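Local coordinates for protein N-isopropylammelide isopropylaminohydrolase (PDB 6NBO) that is a zinc-binding enzyme of the amidohydrolase family, built on a TIM-type barrel whose metal site holds two zinc ions, at residues 138-141 and 142-145; 231-234 and 235-239; 323-326 and 327-331; 306-309 and 310-313; 160-164 and 165-169. All blocks are in the same frame, centred on the assembly; numbering follows the deposited sequence.

Contact 1 (138-141 and 142-145)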
loop_
_atom_site.group_PDB
_atom_site.type_symbol
_atom_site.label_atom_id
_atom_site.label_comp_id
_atom_site.label_asym_id
_atom_site.label_seq_id
_atom_site.Cartn_x
_atom_site.Cartn_y
_atom_site.Cartn_z
ATOM N N LEU A 138 -2.821 -14.311 10.015
ATOM C CA LEU A 138 -4.028 -13.540 9.735
ATOM C C LEU A 138 -4.703 -13.081 11.023
ATOM O O LEU A 138 -5.053 -11.903 11.166
ATOM C CB LEU A 138 -4.991 -14.375 8.892
ATOM C CG LEU A 138 -6.312 -13.668 8.603
ATOM C CD1 LEU A 138 -6.046 -12.381 7.806
ATOM C CD2 LEU A 138 -7.268 -14.608 7.855
ATOM N N HIS A 139 -4.903 -13.999 11.971
ATOM C CA HIS A 139 -5.568 -13.632 13.221
ATOM C C HIS A 139 -4.807 -12.537 13.963
ATOM O O HIS A 139 -5.421 -11.642 14.556
ATOM C CB HIS A 139 -5.746 -14.862 14.119
ATOM C CG HIS A 139 -6.800 -15.816 13.638
ATOM N ND1 HIS A 139 -8.032 -15.400 13.180
ATOM C CD2 HIS A 139 -6.803 -17.168 13.541
ATOM C CE1 HIS A 139 -8.745 -16.451 12.811
ATOM N NE2 HIS A 139 -8.023 -17.535 13.023
ATOM N N ARG A 140 -3.469 -12.588 13.950
ATOM C CA ARG A 140 -2.697 -11.547 14.631
ATOM C C ARG A 140 -2.864 -10.189 13.955
ATOM O O ARG A 140 -3.007 -9.164 14.633
ATOM C CB ARG A 140 -1.218 -11.933 14.696
ATOM C CG ARG A 140 -0.922 -13.241 15.453
ATOM C CD ARG A 140 -1.248 -13.165 16.946
ATOM N NE ARG A 140 -2.683 -13.182 17.230
ATOM C CZ ARG A 140 -3.415 -14.281 17.390
ATOM N NH1 ARG A 140 -4.717 -14.175 17.641
ATOM N NH2 ARG A 140 -2.854 -15.482 17.299
ATOM N N VAL A 141 -2.842 -10.157 12.622
ATOM C CA VAL A 141 -3.040 -8.887 11.929
ATOM C C VAL A 141 -4.478 -8.408 12.080
ATOM O O VAL A 141 -4.724 -7.198 12.197
ATOM C CB VAL A 141 -2.625 -9.023 10.451
ATOM C CG1 VAL A 141 -2.914 -7.724 9.689
ATOM C CG2 VAL A 141 -1.137 -9.370 10.371
ATOM N N LEU A 142 -5.454 -9.329 12.108
ATOM C CA LEU A 142 -6.835 -8.911 12.371
ATOM C C LEU A 142 -6.972 -8.271 13.748
ATOM O O LEU A 142 -7.731 -7.306 13.916
ATOM C CB LEU A 142 -7.797 -10.094 12.237
ATOM C CG LEU A 142 -8.017 -10.645 10.828
ATOM C CD1 LEU A 142 -8.747 -11.969 10.901
ATOM C CD2 LEU A 142 -8.786 -9.663 9.943
ATOM N N ASP A 143 -6.271 -8.810 14.758
ATOM C CA ASP A 143 -6.247 -8.169 16.073
ATOM C C ASP A 143 -5.703 -6.754 15.970
ATOM O O ASP A 143 -6.262 -5.810 16.544
ATOM C CB ASP A 143 -5.379 -8.961 17.060
ATOM C CG ASP A 143 -5.980 -10.298 17.462
ATOM O OD1 ASP A 143 -7.193 -10.514 17.272
ATOM O OD2 ASP A 143 -5.214 -11.130 17.993
ATOM N N THR A 144 -4.572 -6.600 15.276
ATOM C CA THR A 144 -3.988 -5.277 15.093
ATOM C C THR A 144 -4.970 -4.335 14.410
ATOM O O THR A 144 -5.133 -3.184 14.833
ATOM C CB THR A 144 -2.696 -5.385 14.284
ATOM O OG1 THR A 144 -1.664 -5.926 15.113
ATOM C CG2 THR A 144 -2.262 -4.013 13.771
ATOM N N ARG A 145 -5.647 -4.812 13.360
ATOM C CA ARG A 145 -6.620 -3.977 12.658
ATOM C C ARG A 145 -7.748 -3.526 13.589
ATOM O O ARG A 145 -8.158 -2.361 13.557
ATOM C CB ARG A 145 -7.179 -4.732 11.457
ATOM C CG ARG A 145 -8.288 -4.000 10.714
ATOM C CD ARG A 145 -8.495 -4.591 9.323
ATOM N NE ARG A 145 -9.386 -5.756 9.294
ATOM C CZ ARG A 145 -9.691 -6.403 8.170
ATOM N NH1 ARG A 145 -9.160 -5.987 7.032
ATOM N NH2 ARG A 145 -10.513 -7.453 8.174
#

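Contact 2 (231-234 and 235-239)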
loop_
_atom_site.group_PDB
_atom_site.type_symbol
_atom_site.label_atom_id
_atom_site.label_comp_id
_atom_site.label_asym_id
_atom_site.label_seq_id
_atom_site.Cartn_x
_atom_site.Cartn_y
_atom_site.Cartn_z
ATOM N N ASP A 231 -0.620 -12.083 -19.143
ATOM C CA ASP A 231 -1.682 -12.251 -20.130
ATOM C C ASP A 231 -2.767 -13.185 -19.616
ATOM O O ASP A 231 -3.963 -12.912 -19.785
ATOM C CB ASP A 231 -1.108 -12.779 -21.443
ATOM C CG ASP A 231 -2.197 -13.162 -22.433
ATOM O OD1 ASP A 231 -2.959 -12.275 -22.845
ATOM O OD2 ASP A 231 -2.306 -14.351 -22.781
ATOM N N LEU A 232 -2.362 -14.304 -19.002
ATOM C CA LEU A 232 -3.327 -15.235 -18.419
ATOM C C LEU A 232 -4.191 -14.544 -17.376
ATOM O O LEU A 232 -5.418 -14.705 -17.365
ATOM C CB LEU A 232 -2.607 -16.427 -17.784
ATOM C CG LEU A 232 -2.073 -17.548 -18.667
ATOM C CD1 LEU A 232 -1.505 -18.645 -17.781
ATOM C CD2 LEU A 232 -3.182 -18.097 -19.547
ATOM N N ILE A 233 -3.561 -13.787 -16.478
ATOM C CA ILE A 233 -4.284 -13.093 -15.418
ATOM C C ILE A 233 -5.288 -12.104 -16.007
ATOM O O ILE A 233 -6.448 -12.037 -15.583
ATOM C CB ILE A 233 -3.279 -12.401 -14.483
ATOM C CG1 ILE A 233 -2.511 -13.457 -13.678
ATOM C CG2 ILE A 233 -3.983 -11.402 -13.571
ATOM C CD1 ILE A 233 -1.202 -12.952 -13.100
ATOM N N LEU A 234 -4.852 -11.323 -17.000
ATOM C CA LEU A 234 -5.740 -10.330 -17.602
ATOM C C LEU A 234 -6.881 -10.994 -18.372
ATOM O O LEU A 234 -8.012 -10.491 -18.371
ATOM C CB LEU A 234 -4.936 -9.403 -18.519
ATOM C CG LEU A 234 -3.841 -8.574 -17.829
ATOM C CD1 LEU A 234 -3.054 -7.769 -18.844
ATOM C CD2 LEU A 234 -4.439 -7.658 -16.770
ATOM N N GLN A 235 -6.601 -12.110 -19.052
ATOM C CA GLN A 235 -7.663 -12.863 -19.722
ATOM C C GLN A 235 -8.751 -13.267 -18.739
ATOM O O GLN A 235 -9.947 -13.104 -19.009
ATOM C CB GLN A 235 -7.095 -14.118 -20.380
ATOM C CG GLN A 235 -6.353 -13.913 -21.662
ATOM C CD GLN A 235 -6.163 -15.239 -22.375
ATOM O OE1 GLN A 235 -7.080 -16.058 -22.425
ATOM N NE2 GLN A 235 -4.971 -15.467 -22.909
ATOM N N ARG A 236 -8.347 -13.832 -17.603
ATOM C CA ARG A 236 -9.311 -14.272 -16.606
ATOM C C ARG A 236 -10.054 -13.080 -16.010
ATOM O O ARG A 236 -11.272 -13.140 -15.794
ATOM C CB ARG A 236 -8.587 -15.069 -15.515
ATOM C CG ARG A 236 -9.450 -16.103 -14.829
ATOM C CD ARG A 236 -9.741 -17.274 -15.765
ATOM N NE ARG A 236 -10.842 -18.097 -15.273
ATOM C CZ ARG A 236 -12.030 -18.192 -15.866
ATOM N NH1 ARG A 236 -12.974 -18.961 -15.341
ATOM N NH2 ARG A 236 -12.273 -17.529 -16.993
ATOM N N THR A 237 -9.334 -11.986 -15.749
ATOM C CA THR A 237 -9.959 -10.771 -15.225
ATOM C C THR A 237 -11.074 -10.287 -16.143
ATOM O O THR A 237 -12.164 -9.922 -15.686
ATOM C CB THR A 237 -8.906 -9.671 -15.069
ATOM O OG1 THR A 237 -7.865 -10.115 -14.188
ATOM C CG2 THR A 237 -9.547 -8.405 -14.510
ATOM N N ALA A 238 -10.802 -10.256 -17.445
ATOM C CA ALA A 238 -11.808 -9.827 -18.411
ATOM C C ALA A 238 -12.952 -10.829 -18.494
ATOM O O ALA A 238 -14.125 -10.443 -18.501
ATOM C CB ALA A 238 -11.166 -9.635 -19.785
ATOM N N ALA A 239 -12.628 -12.124 -18.560
ATOM C CA ALA A 239 -13.662 -13.142 -18.727
ATOM C C ALA A 239 -14.657 -13.127 -17.567
ATOM O O ALA A 239 -15.864 -13.306 -17.770
ATOM C CB ALA A 239 -13.017 -14.520 -18.877
#

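Contact 3 (323-326 and 327-331)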
loop_
_atom_site.group_PDB
_atom_site.type_symbol
_atom_site.label_atom_id
_atom_site.label_comp_id
_atom_site.label_asym_id
_atom_site.label_seq_id
_atom_site.Cartn_x
_atom_site.Cartn_y
_atom_site.Cartn_z
ATOM N N MET A 323 10.113 9.271 -2.452
ATOM C CA MET A 323 11.450 9.683 -2.865
ATOM C C MET A 323 12.187 8.547 -3.562
ATOM O O MET A 323 12.860 8.765 -4.576
ATOM C CB MET A 323 12.258 10.158 -1.652
ATOM C CG MET A 323 13.614 10.757 -2.025
ATOM S SD MET A 323 14.684 10.951 -0.594
ATOM C CE MET A 323 15.119 9.237 -0.269
ATOM N N LEU A 324 12.086 7.325 -3.034
ATOM C CA LEU A 324 12.837 6.225 -3.639
ATOM C C LEU A 324 12.259 5.843 -5.000
ATOM O O LEU A 324 13.004 5.501 -5.930
ATOM C CB LEU A 324 12.849 5.023 -2.703
ATOM C CG LEU A 324 13.634 5.197 -1.404
ATOM C CD1 LEU A 324 13.382 3.997 -0.501
ATOM C CD2 LEU A 324 15.124 5.329 -1.702
ATOM N N ILE A 325 10.935 5.904 -5.134
ATOM C CA ILE A 325 10.306 5.686 -6.440
ATOM C C ILE A 325 10.805 6.723 -7.446
ATOM O O ILE A 325 11.180 6.394 -8.581
ATOM C CB ILE A 325 8.772 5.712 -6.289
ATOM C CG1 ILE A 325 8.300 4.472 -5.514
ATOM C CG2 ILE A 325 8.079 5.785 -7.653
ATOM C CD1 ILE A 325 6.835 4.509 -5.098
ATOM N N ALA A 326 10.820 7.994 -7.038
ATOM C CA ALA A 326 11.301 9.063 -7.906
ATOM C C ALA A 326 12.746 8.820 -8.328
ATOM O O ALA A 326 13.091 8.923 -9.514
ATOM C CB ALA A 326 11.152 10.410 -7.189
ATOM N N MET A 327 13.608 8.471 -7.369
ATOM C CA MET A 327 15.004 8.180 -7.695
ATOM C C MET A 327 15.110 7.013 -8.663
ATOM O O MET A 327 15.854 7.072 -9.649
ATOM C CB MET A 327 15.790 7.864 -6.413
ATOM C CG MET A 327 15.977 9.036 -5.477
ATOM S SD MET A 327 16.730 8.464 -3.918
ATOM C CE MET A 327 17.599 9.937 -3.412
ATOM N N ARG A 328 14.377 5.934 -8.387
ATOM C CA ARG A 328 14.450 4.754 -9.240
ATOM C C ARG A 328 14.017 5.074 -10.663
ATOM O O ARG A 328 14.540 4.487 -11.616
ATOM C CB ARG A 328 13.590 3.632 -8.658
ATOM C CG ARG A 328 13.628 2.324 -9.445
ATOM C CD ARG A 328 15.019 1.681 -9.419
ATOM N NE ARG A 328 15.082 0.446 -10.201
ATOM C CZ ARG A 328 15.278 0.401 -11.515
ATOM N NH1 ARG A 328 15.430 1.530 -12.201
ATOM N NH2 ARG A 328 15.323 -0.770 -12.145
ATOM N N ASN A 329 13.084 6.006 -10.831
ATOM C CA ASN A 329 12.593 6.383 -12.147
ATOM C C ASN A 329 13.345 7.571 -12.735
ATOM O O ASN A 329 12.930 8.095 -13.776
ATOM C CB ASN A 329 11.092 6.674 -12.071
ATOM C CG ASN A 329 10.257 5.405 -12.064
ATOM O OD1 ASN A 329 9.761 4.981 -13.100
ATOM N ND2 ASN A 329 10.110 4.782 -10.892
ATOM N N ASP A 330 14.445 7.988 -12.099
ATOM C CA ASP A 330 15.306 9.068 -12.590
ATOM C C ASP A 330 14.549 10.391 -12.673
ATOM O O ASP A 330 14.819 11.224 -13.539
ATOM C CB ASP A 330 15.927 8.709 -13.949
ATOM C CG ASP A 330 17.236 9.439 -14.206
ATOM O OD1 ASP A 330 17.784 10.047 -13.264
ATOM O OD2 ASP A 330 17.715 9.401 -15.356
ATOM N N PHE A 331 13.579 10.591 -11.787
ATOM C CA PHE A 331 12.847 11.851 -11.755
ATOM C C PHE A 331 13.743 12.971 -11.231
ATOM O O PHE A 331 14.493 12.784 -10.271
ATOM C CB PHE A 331 11.610 11.730 -10.861
ATOM C CG PHE A 331 10.495 10.875 -11.435
ATOM C CD1 PHE A 331 10.559 10.374 -12.725
ATOM C CD2 PHE A 331 9.370 10.600 -10.669
ATOM C CE1 PHE A 331 9.523 9.593 -13.232
ATOM C CE2 PHE A 331 8.327 9.828 -11.165
ATOM C CZ PHE A 331 8.407 9.326 -12.460
#

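Contact 4 (306-309 and 310-313)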
loop_
_atom_site.group_PDB
_atom_site.type_symbol
_atom_site.label_atom_id
_atom_site.label_comp_id
_atom_site.label_asym_id
_atom_site.label_seq_id
_atom_site.Cartn_x
_atom_site.Cartn_y
_atom_site.Cartn_z
ATOM N N VAL A 306 9.396 -4.508 5.629
ATOM C CA VAL A 306 10.016 -3.498 6.482
ATOM C C VAL A 306 10.777 -4.228 7.584
ATOM O O VAL A 306 10.161 -4.764 8.512
ATOM C CB VAL A 306 8.991 -2.529 7.088
ATOM C CG1 VAL A 306 9.684 -1.592 8.086
ATOM C CG2 VAL A 306 8.278 -1.735 5.986
ATOM N N ARG A 307 12.105 -4.246 7.485
ATOM C CA ARG A 307 12.985 -4.796 8.524
ATOM C C ARG A 307 12.555 -6.200 8.953
ATOM O O ARG A 307 12.220 -6.454 10.113
ATOM C CB ARG A 307 13.047 -3.855 9.729
ATOM C CG ARG A 307 13.641 -2.511 9.382
ATOM C CD ARG A 307 14.223 -1.778 10.591
ATOM N NE ARG A 307 14.359 -0.370 10.244
ATOM C CZ ARG A 307 14.557 0.619 11.107
ATOM N NH1 ARG A 307 14.671 0.374 12.410
ATOM N NH2 ARG A 307 14.635 1.862 10.649
ATOM N N ASP A 308 12.540 -7.113 7.985
ATOM C CA ASP A 308 12.137 -8.483 8.273
ATOM C C ASP A 308 13.296 -9.408 7.934
ATOM O O ASP A 308 14.436 -8.940 7.853
ATOM C CB ASP A 308 10.828 -8.834 7.535
ATOM C CG ASP A 308 10.912 -8.661 6.022
ATOM O OD1 ASP A 308 11.994 -8.857 5.429
ATOM O OD2 ASP A 308 9.862 -8.348 5.424
ATOM N N THR A 309 13.056 -10.714 7.773
ATOM C CA THR A 309 14.181 -11.592 7.472
ATOM C C THR A 309 14.562 -11.577 5.997
ATOM O O THR A 309 15.615 -12.125 5.646
ATOM C CB THR A 309 13.898 -13.042 7.906
ATOM O OG1 THR A 309 12.928 -13.637 7.032
ATOM C CG2 THR A 309 13.396 -13.097 9.347
ATOM N N TRP A 310 13.734 -10.980 5.134
ATOM C CA TRP A 310 14.084 -10.805 3.725
ATOM C C TRP A 310 14.927 -9.552 3.511
ATOM O O TRP A 310 15.915 -9.579 2.769
ATOM C CB TRP A 310 12.828 -10.692 2.854
ATOM C CG TRP A 310 11.962 -11.902 2.736
ATOM C CD1 TRP A 310 11.098 -12.393 3.673
ATOM C CD2 TRP A 310 11.823 -12.742 1.583
ATOM N NE1 TRP A 310 10.451 -13.503 3.184
ATOM C CE2 TRP A 310 10.878 -13.738 1.903
ATOM C CE3 TRP A 310 12.419 -12.757 0.317
ATOM C CZ2 TRP A 310 10.514 -14.739 1.003
ATOM C CZ3 TRP A 310 12.055 -13.752 -0.575
ATOM C CH2 TRP A 310 11.113 -14.730 -0.227
ATOM N N THR A 311 14.523 -8.430 4.112
ATOM C CA THR A 311 15.148 -7.152 3.787
ATOM C C THR A 311 15.365 -6.332 5.051
ATOM O O THR A 311 14.498 -6.313 5.932
ATOM C CB THR A 311 14.302 -6.349 2.784
ATOM O OG1 THR A 311 14.957 -5.109 2.477
ATOM C CG2 THR A 311 12.902 -6.037 3.343
ATOM N N PRO A 312 16.526 -5.685 5.186
ATOM C CA PRO A 312 16.717 -4.729 6.284
ATOM C C PRO A 312 16.115 -3.374 5.992
ATOM O O PRO A 312 16.092 -2.520 6.889
ATOM C CB PRO A 312 18.245 -4.625 6.385
ATOM C CG PRO A 312 18.684 -4.778 4.939
ATOM C CD PRO A 312 17.741 -5.821 4.356
ATOM N N TYR A 313 15.645 -3.146 4.764
ATOM C CA TYR A 313 15.191 -1.829 4.346
ATOM C C TYR A 313 13.718 -1.654 4.681
ATOM O O TYR A 313 13.103 -2.488 5.348
ATOM C CB TYR A 313 15.448 -1.631 2.854
ATOM C CG TYR A 313 16.875 -1.923 2.489
ATOM C CD1 TYR A 313 17.906 -1.188 3.053
ATOM C CD2 TYR A 313 17.195 -2.930 1.586
ATOM C CE1 TYR A 313 19.228 -1.444 2.738
ATOM C CE2 TYR A 313 18.522 -3.197 1.251
ATOM C CZ TYR A 313 19.529 -2.450 1.831
ATOM O OH TYR A 313 20.842 -2.706 1.524
HETATM O O HOH W 1 14.707 -0.181 7.462
HETATM O O HOH W 2 17.485 -11.872 2.830
#

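Contact 5 (160-164 and 165-169)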
loop_
_atom_site.group_PDB
_atom_site.type_symbol
_atom_site.label_atom_id
_atom_site.label_comp_id
_atom_site.label_asym_id
_atom_site.label_seq_id
_atom_site.Cartn_x
_atom_site.Cartn_y
_atom_site.Cartn_z
ATOM N N PRO A 160 -0.559 -16.689 -0.076
ATOM C CA PRO A 160 0.068 -18.029 0.040
ATOM C C PRO A 160 1.529 -17.954 -0.397
ATOM O O PRO A 160 1.914 -18.329 -1.511
ATOM C CB PRO A 160 -0.797 -18.881 -0.889
ATOM C CG PRO A 160 -1.180 -17.895 -2.011
ATOM C CD PRO A 160 -1.352 -16.543 -1.316
ATOM N N GLN A 161 2.361 -17.480 0.545
ATOM C CA GLN A 161 3.736 -17.099 0.231
ATOM C C GLN A 161 4.525 -18.243 -0.394
ATOM O O GLN A 161 5.367 -18.007 -1.265
ATOM C CB GLN A 161 4.430 -16.584 1.499
ATOM C CG GLN A 161 5.961 -16.525 1.449
ATOM C CD GLN A 161 6.493 -15.329 0.678
ATOM O OE1 GLN A 161 6.799 -14.286 1.259
ATOM N NE2 GLN A 161 6.616 -15.477 -0.636
ATOM N N SER A 162 4.263 -19.481 0.016
ATOM C CA SER A 162 4.999 -20.623 -0.506
ATOM C C SER A 162 4.236 -21.386 -1.580
ATOM O O SER A 162 4.642 -22.498 -1.929
ATOM C CB SER A 162 5.377 -21.566 0.636
ATOM O OG SER A 162 4.212 -22.029 1.288
ATOM N N GLY A 163 3.151 -20.825 -2.104
ATOM C CA GLY A 163 2.424 -21.412 -3.213
ATOM C C GLY A 163 1.135 -22.094 -2.769
ATOM O O GLY A 163 0.902 -22.360 -1.591
ATOM N N VAL A 164 0.285 -22.391 -3.754
ATOM C CA VAL A 164 -1.022 -23.012 -3.531
ATOM C C VAL A 164 -1.062 -24.453 -4.038
ATOM O O VAL A 164 -1.442 -25.370 -3.305
ATOM C CB VAL A 164 -2.143 -22.179 -4.190
ATOM C CG1 VAL A 164 -3.516 -22.802 -3.888
ATOM C CG2 VAL A 164 -2.072 -20.748 -3.736
ATOM N N LEU A 165 -0.707 -24.664 -5.311
ATOM C CA LEU A 165 -1.032 -25.927 -5.974
ATOM C C LEU A 165 -0.306 -27.112 -5.355
ATOM O O LEU A 165 -0.869 -28.209 -5.254
ATOM C CB LEU A 165 -0.702 -25.841 -7.467
ATOM C CG LEU A 165 -1.522 -24.859 -8.293
ATOM C CD1 LEU A 165 -1.165 -25.037 -9.786
ATOM C CD2 LEU A 165 -2.997 -25.106 -8.054
ATOM N N LYS A 166 0.953 -26.932 -4.978
ATOM C CA LYS A 166 1.766 -28.047 -4.520
ATOM C C LYS A 166 1.667 -28.282 -3.022
ATOM O O LYS A 166 2.365 -29.148 -2.499
ATOM C CB LYS A 166 3.228 -27.822 -4.901
ATOM C CG LYS A 166 3.457 -27.739 -6.402
ATOM C CD LYS A 166 4.933 -27.630 -6.732
ATOM C CE LYS A 166 5.289 -26.237 -7.211
ATOM N NZ LYS A 166 5.989 -26.288 -8.534
ATOM N N ARG A 167 0.833 -27.534 -2.319
ATOM C CA ARG A 167 0.738 -27.653 -0.865
ATOM C C ARG A 167 -0.700 -28.002 -0.513
ATOM O O ARG A 167 -1.556 -27.103 -0.424
ATOM C CB ARG A 167 1.202 -26.363 -0.184
ATOM C CG ARG A 167 2.697 -26.116 -0.407
ATOM C CD ARG A 167 3.221 -24.877 0.303
ATOM N NE ARG A 167 2.977 -24.940 1.740
ATOM C CZ ARG A 167 3.869 -25.333 2.643
ATOM N NH1 ARG A 167 5.095 -25.690 2.267
ATOM N NH2 ARG A 167 3.529 -25.372 3.931
ATOM N N PRO A 168 -1.005 -29.286 -0.320
ATOM C CA PRO A 168 -2.396 -29.717 -0.119
ATOM C C PRO A 168 -3.099 -28.930 0.974
ATOM O O PRO A 168 -2.536 -28.666 2.041
ATOM C CB PRO A 168 -2.250 -31.192 0.270
ATOM C CG PRO A 168 -0.966 -31.619 -0.371
ATOM C CD PRO A 168 -0.063 -30.421 -0.313
ATOM N N GLY A 169 -4.349 -28.545 0.698
ATOM C CA GLY A 169 -5.149 -27.820 1.663
ATOM C C GLY A 169 -5.008 -26.315 1.622
ATOM O O GLY A 169 -5.789 -25.622 2.285
#

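Contact 1 (138-141 and 142-145)
Arg140 and Asp143 form a salt bridge one helical turn apart on helix 136-147. NH1 of Arg140 lies 3.1 Å from OD2 of Asp143, with an N-H...O angle of 156°, and NE of Arg140 makes a weaker bond to the same oxygen. OD2 sits at the edge of the guanidinium, in its plane, while NH1 approaches the carboxylate on the syn side but well out of its plane, and the two flat groups are turned 32° against each other. The arginine reaches this position by bending at chi2 and chi3, which folds its end back alongside Asp143, and CB of His139 lies against one guanidinium face. A second, apolar contact joins Leu138 and Leu142, whose branches meet at an angle with CG of Leu138 3.8 Å from CD1 of Leu142. Leu138 carries its CG anti to the backbone N (chi1 177°), which directs the branch along the helix toward its partner. Beneath both pairs runs the regular i to i+4 backbone bonding, such as Leu142 N to Leu138 O at 2.8 Å and Arg145 N to Val141 O at 2.8 Å. Further out, Leu138, Val141 and Leu142 pack on Ile156 of strand 153-159, as expected in a beta-alpha-beta unit, while Arg145 forms a salt bridge with Asp183 and a hydrogen bond to Gly181 O. The helix is therefore amphipathic here: its apolar side chains meet the strand, and on a more exposed flank a pair of opposite charges probably offset each other, NE and NH1 both turned to a single carboxylate oxygen.

Contact 2 (231-234 and 235-239)
Two side-chain hydrogen bonds, Gln235 to Asp231 and Thr237 to Ile233, supplement the backbone of helix 223-239 near its end. In the first, NE2 of Gln235 lies 2.9 Å from OD2 of Asp231, with an N-H...O angle of 148°. The oxygen lies close to the amide plane, but the donor comes from above the carboxylate plane, and the two planes stand 58° apart. The aspartate brings its group there with CG anti to the backbone N (chi1 172°), and the glutamine chain extends beyond CG to meet it. In the second, OG1 of Thr237 gives its proton to Ile233 O at 2.8 Å, from above the carbonyl plane. That carbonyl also takes the backbone N of Thr237 at 2.9 Å, so two donors of one residue grip a single oxygen.

Backbone bonds of the same i to i+4 kind continue through Arg236 N to Leu232 O and Ala238 N to Leu234 O.

Among charges, OD1 of Asp231 forms a salt bridge with Arg268 of helix 259-272. Side-chain packing sets Ile233 and Thr237 against Val246 of strand 246-250, Leu234 against Met269, and Thr237 also against Phe205 of helix 197-211.

Chemically, Asp231 divides its carboxylate between a neutral amide and a cation, which probably stabilises its charge, while the buried Thr237 hydroxyl donates within its own helix.

Contact 3 (323-326 and 327-331)
Asn329 meets Ile325 at the end of helix 318-328. Its CB lies 3.5 Å from Ile325 O and also rests against one face of the Phe331 ring, toward the rim. With chi1 at -79° CG lies beside the backbone N, which puts ND2 within bonding distance of Ile325 O. At the tip, ND2 of Asn329 donates to Ile325 O at 3.0 Å with an N-H...O angle of 165°; the oxygen lies in the amide plane. Backbone N of Asn329 reaches that same carbonyl from the opposite face. ND2 also passes 4.0 Å from CG2 of Ile325, and OD1 accepts from Val289 N of helix 289-295.

The chain then closes in a Schellman motif: Phe331 N bonds Ala326 O at 2.9 Å and Asp330 N bonds Met327 O at 3.0 Å, with Asp330 at positive phi. This turn returns Phe331 to the helix, where CD2 of its ring lies 3.9 Å from CB of Ala326, and the ring packs on Leu337 and Leu290. CE of Met323 lies 4.1 Å from SD of Met327. With both polar atoms of the Asn329 amide paired, its rotation is fixed, and Ile325 O keeps two donors near the end of helix 318-328.

Contact 4 (306-309 and 310-313)
Arg307 and Tyr313 meet through their backbones where the chain from Val306 to Tyr313 folds back on itself round an Asx turn at Asp308, its two halves running 144° apart: Arg307 N donates to Tyr313 O at 2.9 Å, and Asp308 N donates to Thr311 O at 2.9 Å. The loop follows strand 299-301 of the TIM-type barrel. Arg307 has positive phi, and its CA also makes a C-H...O contact with Thr311 O.

Asp308 closes the bend from within. Its OD1 accepts from Trp310 N at 2.8 Å, the bond that defines the Asx turn, and from Thr311 N at 2.9 Å, the first donor rising above the carboxylate plane and the second lying nearly in line with the C-O bond. With chi1 at 57°, CG sits between the backbone N and the carbonyl carbon, which brings OD1 to both amides. Two backbone N-H groups grip this one oxygen and fix the carboxylate in the bend. Thr311 adds an ST turn, its OG1 accepting from Tyr313 N at 3.1 Å with an N-H...O angle of 160°. The Tyr313 ring has CG of Pro312 centred over one face.

Trp310 is poorly ordered, yet its side chain comes within about 6 Å of a zinc ion, and NE1 bonds Glu93 of helix 89-97; Thr309 packs against Tyr96 of the same helix. A water joins the two halves: it accepts from NE of Arg307 at 2.8 Å, in the guanidinium plane, and donates to Pro312 O, likewise at 2.8 Å.

Contact 5 (160-164 and 165-169)
Ser162 lies against Arg167 where the loop after strand 153-159 turns twice before helix 170-180. This belongs to the closely packed part: OG of Ser162 is 3.2 Å from CD of Arg167 and 3.2 Å from NE, over one face of the guanidinium. From above the plane it does not meet an N-H in line, and the angle excludes a hydrogen bond. The serine hydroxyl reaches that face because chi1 of 60° sets OG between the backbone N and the carbonyl carbon, on the side where the arginine passes. The NH2 of the guanidinium has other partners: it bonds Thr131 OG1 and forms a salt bridge with Asp132. Val164, on the same packed side, is buried, and the backbone N atoms of Val164 and Leu165 are taken by the two carboxylate oxygens of Glu194.

Two type I turns give the chain its path. Gly163 N bonds Pro160 O at 2.8 Å in the first; in the second, Arg167 N bonds Val164 O at 3.3 Å, with the donor far above the carbonyl plane. Gly163 joins the turns at positive phi (103°), where a side chain would collide with the preceding carbonyl oxygen.

The other side is looser. Lys166, Pro168 and Gly169 are exposed, and the lysine chain leads away from the turn without gripping residues 160-164.

Among its neighbours, the loop is wedged between helices: Val164 packs on Leu174 of helix 170-180 and Leu204 of helix 197-211, Leu165 lies on Val203, Arg167 touches Arg94 of helix 89-97, and Gly169 is the N-cap residue of helix 170-180.

Overall arrangement
Contacts 1 and 2 lie within helices of the TIM-type barrel and contact 3 at the end of one, whereas contacts 4 and 5 shape loops that follow strands. One zinc is bound by His65, His67, His218 and Asp304, the other by His250 and Asp304. Contact 4 comes nearest: the Trp310 side chain is about 6 Å from a zinc ion, against about 13 Å for Ser162 and Ile325 and 14 Å for Val141. In the conformer given, CZ2 of Trp310 comes 3.8 Å from OE1 of Gln161 in contact 5, tentatively, the tryptophan being poorly ordered. Nearest atoms of contacts 2 and 5 are about 10 Å apart. Contacts 1 and 3 lie on opposite sides of the chain's centre, their centres about 33 Å apart.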